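Side-chain contacts in amyloid-like protein 1 (Homo sapiens, PDB 3PMR), which is a homologue of the amyloid precursor protein that probably acts in cell adhesion, with an E2 domain that binds heparin and dimerises: residues I24-G29 with A97-A102; R145-H150 with H170-V175. One frame throughout, in Å; residues are numbered along the deposited sequence.

Both contacts belong to the helical E2 domain, and their centres lie about 19 Å apart. Contact 1 ties the start of helix 26-56 to the middle of helix 64-119 by a salt bridge at the surface. Contact 2 pairs helix 126-157 with helix 159-187 in a buried seam. The two meet at His146. His146 NE2 packs 3.8 Å from Val100 CG1, and His146 CE1 lies 3.9 Å from Ile101 CG1. Contact 2 also carries the bound phosphate, on Arg145 and Arg149. The second subunit of the dimer packs against contact 2, whereas no other chain of the assembly touches contact 1.

Contact 1 of 2, residues I24-G29 with A97-A102; sequences ISEHEG and ATRVIA
Glu26 and Arg99 form a salt bridge between two helices. Arg99 NH1 donates to Glu26 OE1 at 3.1 Å, and the bond is fairly straight, with an N-H...O angle of 164°. OE1 is met on its syn side, somewhat out of the carboxylate plane. The same oxygen lies near the plane of the guanidinium, at its edge. The carboxylate and guanidinium planes are almost perpendicular, so this is a single-bond bridge and not a flat two-pronged one. The arginine also touches with its aliphatic part: Arg99 CD comes within 3.3 Å of Glu26 OE1 and 3.6 Å of Glu26 CD. The two side chains cross at about a right angle.

Helices 26-56 and 64-119 follow each other in the chain and run antiparallel as a helical hairpin, as in the elongated coiled-coil E2 domains of the APP family. The bridge joins the start of the first helix to the second.

The side-chain shapes differ. Glu26 has CG anti to the backbone N (chi1 165°) and then bends at chi2, which brings the carboxylate against the arginine. Arg99 runs extended from CG to NE, past the carboxylate, and presents NH1 to OE1. The other oxygen, Glu26 OE2, is hydrogen-bonded to His96 of helix 64-119. The carboxylate is thus gripped through both oxygens by residues of one helix, which is likely to limit its rotation.

Ser25 is the N-cap of helix 26-56: Ser25 OG accepts from Glu28 N at 3.2 Å. Glu26 is therefore in the first turn, where the helix dipole would probably favour its negative charge. The CA atoms of Glu26 and Arg99 are 7.7 Å apart, the nearest pair between 24-29 and 97-102.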
loop_
_atom_site.group_PDB
_atom_site.type_symbol
_atom_site.label_atom_id
_atom_site.label_comp_id
_atom_site.label_asym_id
_atom_site.label_seq_id
_atom_site.Cartn_x
_atom_site.Cartn_y
_atom_site.Cartn_z
ATOM N N ILE B 24 5.096 -19.710 6.331
ATOM C CA ILE B 24 4.518 -18.475 5.807
ATOM C C ILE B 24 4.446 -17.352 6.832
ATOM O O ILE B 24 3.722 -17.452 7.823
ATOM C CB ILE B 24 3.109 -18.743 5.249
ATOM C CG1 ILE B 24 3.228 -19.634 4.011
ATOM C CG2 ILE B 24 2.399 -17.430 4.937
ATOM C CD1 ILE B 24 1.912 -20.073 3.428
ATOM N N SER B 25 5.192 -16.276 6.575
ATOM C CA SER B 25 5.228 -15.128 7.475
ATOM C C SER B 25 3.918 -14.344 7.432
ATOM O O SER B 25 3.182 -14.412 6.449
ATOM C CB SER B 25 6.402 -14.202 7.114
ATOM O OG SER B 25 6.189 -13.534 5.881
ATOM N N GLU B 26 3.630 -13.617 8.509
ATOM C CA GLU B 26 2.421 -12.813 8.608
ATOM C C GLU B 26 2.352 -11.857 7.425
ATOM O O GLU B 26 1.297 -11.676 6.817
ATOM C CB GLU B 26 2.433 -12.025 9.920
ATOM C CG GLU B 26 1.428 -10.863 10.013
ATOM C CD GLU B 26 -0.003 -11.270 9.674
ATOM O OE1 GLU B 26 -0.332 -12.473 9.798
ATOM O OE2 GLU B 26 -0.803 -10.376 9.298
ATOM N N HIS B 27 3.493 -11.263 7.098
ATOM C CA HIS B 27 3.576 -10.321 5.995
ATOM C C HIS B 27 3.187 -10.942 4.657
ATOM O O HIS B 27 2.304 -10.432 3.980
ATOM C CB HIS B 27 4.985 -9.732 5.895
ATOM C CG HIS B 27 5.135 -8.717 4.803
ATOM N ND1 HIS B 27 4.369 -7.573 4.738
ATOM C CD2 HIS B 27 5.956 -8.681 3.726
ATOM C CE1 HIS B 27 4.709 -6.876 3.668
ATOM N NE2 HIS B 27 5.671 -7.527 3.037
ATOM N N GLU B 28 3.830 -12.032 4.260
ATOM C CA GLU B 28 3.469 -12.625 2.983
ATOM C C GLU B 28 2.033 -13.169 3.029
ATOM O O GLU B 28 1.289 -13.024 2.057
ATOM C CB GLU B 28 4.448 -13.740 2.610
ATOM N N GLY B 29 1.631 -13.755 4.160
ATOM C CA GLY B 29 0.269 -14.259 4.292
ATOM C C GLY B 29 -0.730 -13.134 4.053
ATOM O O GLY B 29 -1.729 -13.302 3.354
ATOM N N ALA B 97 -2.808 -5.485 11.453
ATOM C CA ALA B 97 -2.242 -4.521 12.389
ATOM C C ALA B 97 -2.135 -5.137 13.782
ATOM O O ALA B 97 -1.128 -4.956 14.468
ATOM C CB ALA B 97 -3.094 -3.245 12.432
ATOM N N THR B 98 -3.172 -5.858 14.195
ATOM C CA THR B 98 -3.186 -6.509 15.501
ATOM C C THR B 98 -2.041 -7.501 15.683
ATOM O O THR B 98 -1.442 -7.560 16.750
ATOM C CB THR B 98 -4.512 -7.264 15.737
ATOM O OG1 THR B 98 -5.574 -6.319 15.885
ATOM C CG2 THR B 98 -4.433 -8.114 16.995
ATOM N N ARG B 99 -1.748 -8.279 14.645
ATOM C CA ARG B 99 -0.677 -9.271 14.693
ATOM C C ARG B 99 0.712 -8.654 14.651
ATOM O O ARG B 99 1.640 -9.153 15.276
ATOM C CB ARG B 99 -0.825 -10.261 13.544
ATOM C CG ARG B 99 -2.045 -11.169 13.679
ATOM C CD ARG B 99 -2.163 -12.077 12.460
ATOM N NE ARG B 99 -3.365 -12.908 12.502
ATOM C CZ ARG B 99 -3.790 -13.653 11.485
ATOM N NH1 ARG B 99 -3.112 -13.669 10.337
ATOM N NH2 ARG B 99 -4.889 -14.387 11.617
ATOM N N VAL B 100 0.861 -7.576 13.897
ATOM C CA VAL B 100 2.148 -6.900 13.813
ATOM C C VAL B 100 2.498 -6.371 15.205
ATOM O O VAL B 100 3.598 -6.572 15.705
ATOM C CB VAL B 100 2.070 -5.728 12.827
ATOM C CG1 VAL B 100 3.353 -4.902 12.878
ATOM C CG2 VAL B 100 1.836 -6.265 11.425
ATOM N N ILE B 101 1.538 -5.699 15.823
ATOM C CA ILE B 101 1.719 -5.137 17.145
ATOM C C ILE B 101 2.023 -6.200 18.204
ATOM O O ILE B 101 2.881 -5.991 19.050
ATOM C CB ILE B 101 0.461 -4.363 17.572
ATOM C CG1 ILE B 101 0.274 -3.151 16.662
ATOM C CG2 ILE B 101 0.569 -3.940 19.022
ATOM C CD1 ILE B 101 -0.985 -2.341 16.949
ATOM N N ALA B 102 1.321 -7.331 18.160
ATOM C CA ALA B 102 1.529 -8.388 19.154
ATOM C C ALA B 102 2.920 -8.977 19.073
ATOM O O ALA B 102 3.538 -9.272 20.098
ATOM C CB ALA B 102 0.484 -9.493 18.992
#

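Contact 2 of 2, residues R145-H150 with H170-V175; sequences RHTLRH and HTHLQV. With PO4 (phosphate ion), chain F.
Thr147 and His172 meet between two antiparallel helices, 126-157 and 159-187, whose local axes are 10.2 Å apart at an angle of 171°. Thr147 OG1 sits over one face of the imidazole, 3.2 Å from His172 ND1 and 3.3 Å from His172 CE1. Both are tied to Glu143, one turn before Thr147. Thr147 OG1 is hydrogen-bonded to the backbone O of Glu143, and His172 NE2 to the Glu143 carboxylate, which probably limits ring rotation.

The apolar part is Leu148 CD2 against Leu173 CD1 at 4.1 Å, the two side chains crossing at about a right angle. Ile45 and Met49 of the second subunit pack on these leucines.

The phosphate, probably from the crystallisation liquor, is held by charged hydrogen bonds from two arginines. Arg149 NH2 donates to PO4 O1 at 2.7 Å. Arg145 NE also donates to PO4 O1 at 3.0 Å, and Arg145 NH2 to PO4 O4 at 3.1 Å. A bend at chi3 (60°) turns the edge of the Arg145 guanidinium to the anion. Arg145 also forms a salt bridge with Glu39 of the second subunit, and Arg149 with Glu38 of that subunit. With an alanine in place of Arg145, the phosphate would probably keep only its Arg149 bond among these, and Glu39 of that subunit would lose this partner. Paired arginines that hold an anion are consistent with heparin binding at the dimer interface.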
loop_
_atom_site.group_PDB
_atom_site.type_symbol
_atom_site.label_atom_id
_atom_site.label_comp_id
_atom_site.label_asym_id
_atom_site.label_seq_id
_atom_site.Cartn_x
_atom_site.Cartn_y
_atom_site.Cartn_z
ATOM N N ARG B 145 9.886 2.844 15.509
ATOM C CA ARG B 145 9.693 3.005 14.073
ATOM C C ARG B 145 8.261 2.678 13.688
ATOM O O ARG B 145 7.690 3.304 12.796
ATOM C CB ARG B 145 10.676 2.113 13.302
ATOM C CG ARG B 145 12.109 2.666 13.290
ATOM C CD ARG B 145 13.110 1.663 12.734
ATOM N NE ARG B 145 12.808 1.265 11.362
ATOM C CZ ARG B 145 12.891 2.072 10.304
ATOM N NH1 ARG B 145 13.270 3.336 10.451
ATOM N NH2 ARG B 145 12.597 1.610 9.096
ATOM N N HIS B 146 7.669 1.715 14.380
ATOM C CA HIS B 146 6.301 1.336 14.077
ATOM C C HIS B 146 5.365 2.493 14.396
ATOM O O HIS B 146 4.470 2.818 13.617
ATOM C CB HIS B 146 5.905 0.103 14.876
ATOM C CG HIS B 146 4.524 -0.376 14.579
ATOM N ND1 HIS B 146 3.415 0.099 15.241
ATOM C CD2 HIS B 146 4.065 -1.245 13.647
ATOM C CE1 HIS B 146 2.330 -0.451 14.727
ATOM N NE2 HIS B 146 2.698 -1.269 13.757
ATOM N N THR B 147 5.584 3.123 15.544
ATOM C CA THR B 147 4.769 4.255 15.948
ATOM C C THR B 147 4.930 5.399 14.949
ATOM O O THR B 147 3.949 5.974 14.503
ATOM C CB THR B 147 5.190 4.743 17.336
ATOM O OG1 THR B 147 5.015 3.678 18.276
ATOM C CG2 THR B 147 4.365 5.945 17.754
ATOM N N LEU B 148 6.173 5.725 14.602
ATOM C CA LEU B 148 6.454 6.808 13.665
ATOM C C LEU B 148 5.863 6.542 12.282
ATOM O O LEU B 148 5.263 7.434 11.675
ATOM C CB LEU B 148 7.972 7.018 13.541
ATOM C CG LEU B 148 8.747 7.496 14.780
ATOM C CD1 LEU B 148 10.221 7.202 14.615
ATOM C CD2 LEU B 148 8.524 8.988 14.994
ATOM N N ARG B 149 6.042 5.319 11.781
ATOM C CA ARG B 149 5.520 4.945 10.462
ATOM C C ARG B 149 3.995 5.039 10.408
ATOM O O ARG B 149 3.425 5.493 9.413
ATOM C CB ARG B 149 5.950 3.516 10.085
ATOM C CG ARG B 149 5.520 3.107 8.676
ATOM C CD ARG B 149 6.052 1.728 8.277
ATOM N NE ARG B 149 7.490 1.622 8.493
ATOM C CZ ARG B 149 8.054 0.938 9.487
ATOM N NH1 ARG B 149 7.307 0.284 10.371
ATOM N NH2 ARG B 149 9.374 0.917 9.604
ATOM N N HIS B 150 3.339 4.604 11.476
ATOM C CA HIS B 150 1.888 4.643 11.524
ATOM C C HIS B 150 1.378 6.079 11.405
ATOM O O HIS B 150 0.444 6.365 10.655
ATOM C CB HIS B 150 1.377 4.047 12.824
ATOM C CG HIS B 150 -0.112 4.031 12.911
ATOM N ND1 HIS B 150 -0.802 4.477 14.017
ATOM C CD2 HIS B 150 -1.048 3.658 12.009
ATOM C CE1 HIS B 150 -2.100 4.384 13.791
ATOM N NE2 HIS B 150 -2.276 3.891 12.579
ATOM N N HIS B 170 3.309 11.211 20.563
ATOM C CA HIS B 170 4.257 11.832 21.485
ATOM C C HIS B 170 4.316 11.044 22.802
ATOM O O HIS B 170 5.394 10.759 23.310
ATOM C CB HIS B 170 3.809 13.265 21.758
ATOM C CG HIS B 170 4.583 13.967 22.833
ATOM N ND1 HIS B 170 5.955 14.113 22.800
ATOM C CD2 HIS B 170 4.162 14.634 23.934
ATOM C CE1 HIS B 170 6.345 14.842 23.831
ATOM N NE2 HIS B 170 5.275 15.171 24.534
ATOM N N THR B 171 3.154 10.679 23.336
ATOM C CA THR B 171 3.085 9.947 24.597
ATOM C C THR B 171 3.745 8.564 24.481
ATOM O O THR B 171 4.559 8.178 25.326
ATOM C CB THR B 171 1.615 9.803 25.056
ATOM O OG1 THR B 171 1.038 11.106 25.213
ATOM C CG2 THR B 171 1.527 9.075 26.384
ATOM N N HIS B 172 3.399 7.835 23.424
ATOM C CA HIS B 172 3.961 6.515 23.197
ATOM C C HIS B 172 5.482 6.598 23.069
ATOM O O HIS B 172 6.195 5.755 23.598
ATOM C CB HIS B 172 3.366 5.894 21.938
ATOM C CG HIS B 172 3.673 4.437 21.789
ATOM N ND1 HIS B 172 3.087 3.650 20.824
ATOM C CD2 HIS B 172 4.495 3.621 22.490
ATOM C CE1 HIS B 172 3.534 2.411 20.937
ATOM N NE2 HIS B 172 4.390 2.367 21.941
ATOM N N LEU B 173 5.979 7.615 22.376
ATOM C CA LEU B 173 7.423 7.772 22.245
ATOM C C LEU B 173 8.060 8.023 23.615
ATOM O O LEU B 173 9.174 7.586 23.861
ATOM C CB LEU B 173 7.763 8.908 21.271
ATOM C CG LEU B 173 7.468 8.542 19.813
ATOM C CD1 LEU B 173 7.777 9.731 18.917
ATOM C CD2 LEU B 173 8.310 7.338 19.400
ATOM N N GLN B 174 7.351 8.702 24.513
ATOM C CA GLN B 174 7.893 8.942 25.858
ATOM C C GLN B 174 7.887 7.639 26.674
ATOM O O GLN B 174 8.719 7.457 27.560
ATOM C CB GLN B 174 7.073 9.989 26.617
ATOM C CG GLN B 174 7.050 11.377 25.997
ATOM C CD GLN B 174 6.255 12.367 26.846
ATOM O OE1 GLN B 174 5.171 12.052 27.337
ATOM N NE2 GLN B 174 6.794 13.567 27.019
ATOM N N VAL B 175 6.941 6.744 26.387
ATOM C CA VAL B 175 6.859 5.465 27.103
ATOM C C VAL B 175 8.044 4.596 26.690
ATOM O O VAL B 175 8.642 3.910 27.508
ATOM C CB VAL B 175 5.525 4.711 26.796
ATOM C CG1 VAL B 175 5.583 3.282 27.333
ATOM C CG2 VAL B 175 4.364 5.430 27.445
HETATM P P PO4 F . 11.445 -2.011 10.442
HETATM O O1 PO4 F . 10.759 -0.871 11.100
HETATM O O2 PO4 F . 12.327 -2.693 11.425
HETATM O O3 PO4 F . 10.432 -2.973 9.932
HETATM O O4 PO4 F . 12.264 -1.509 9.305
#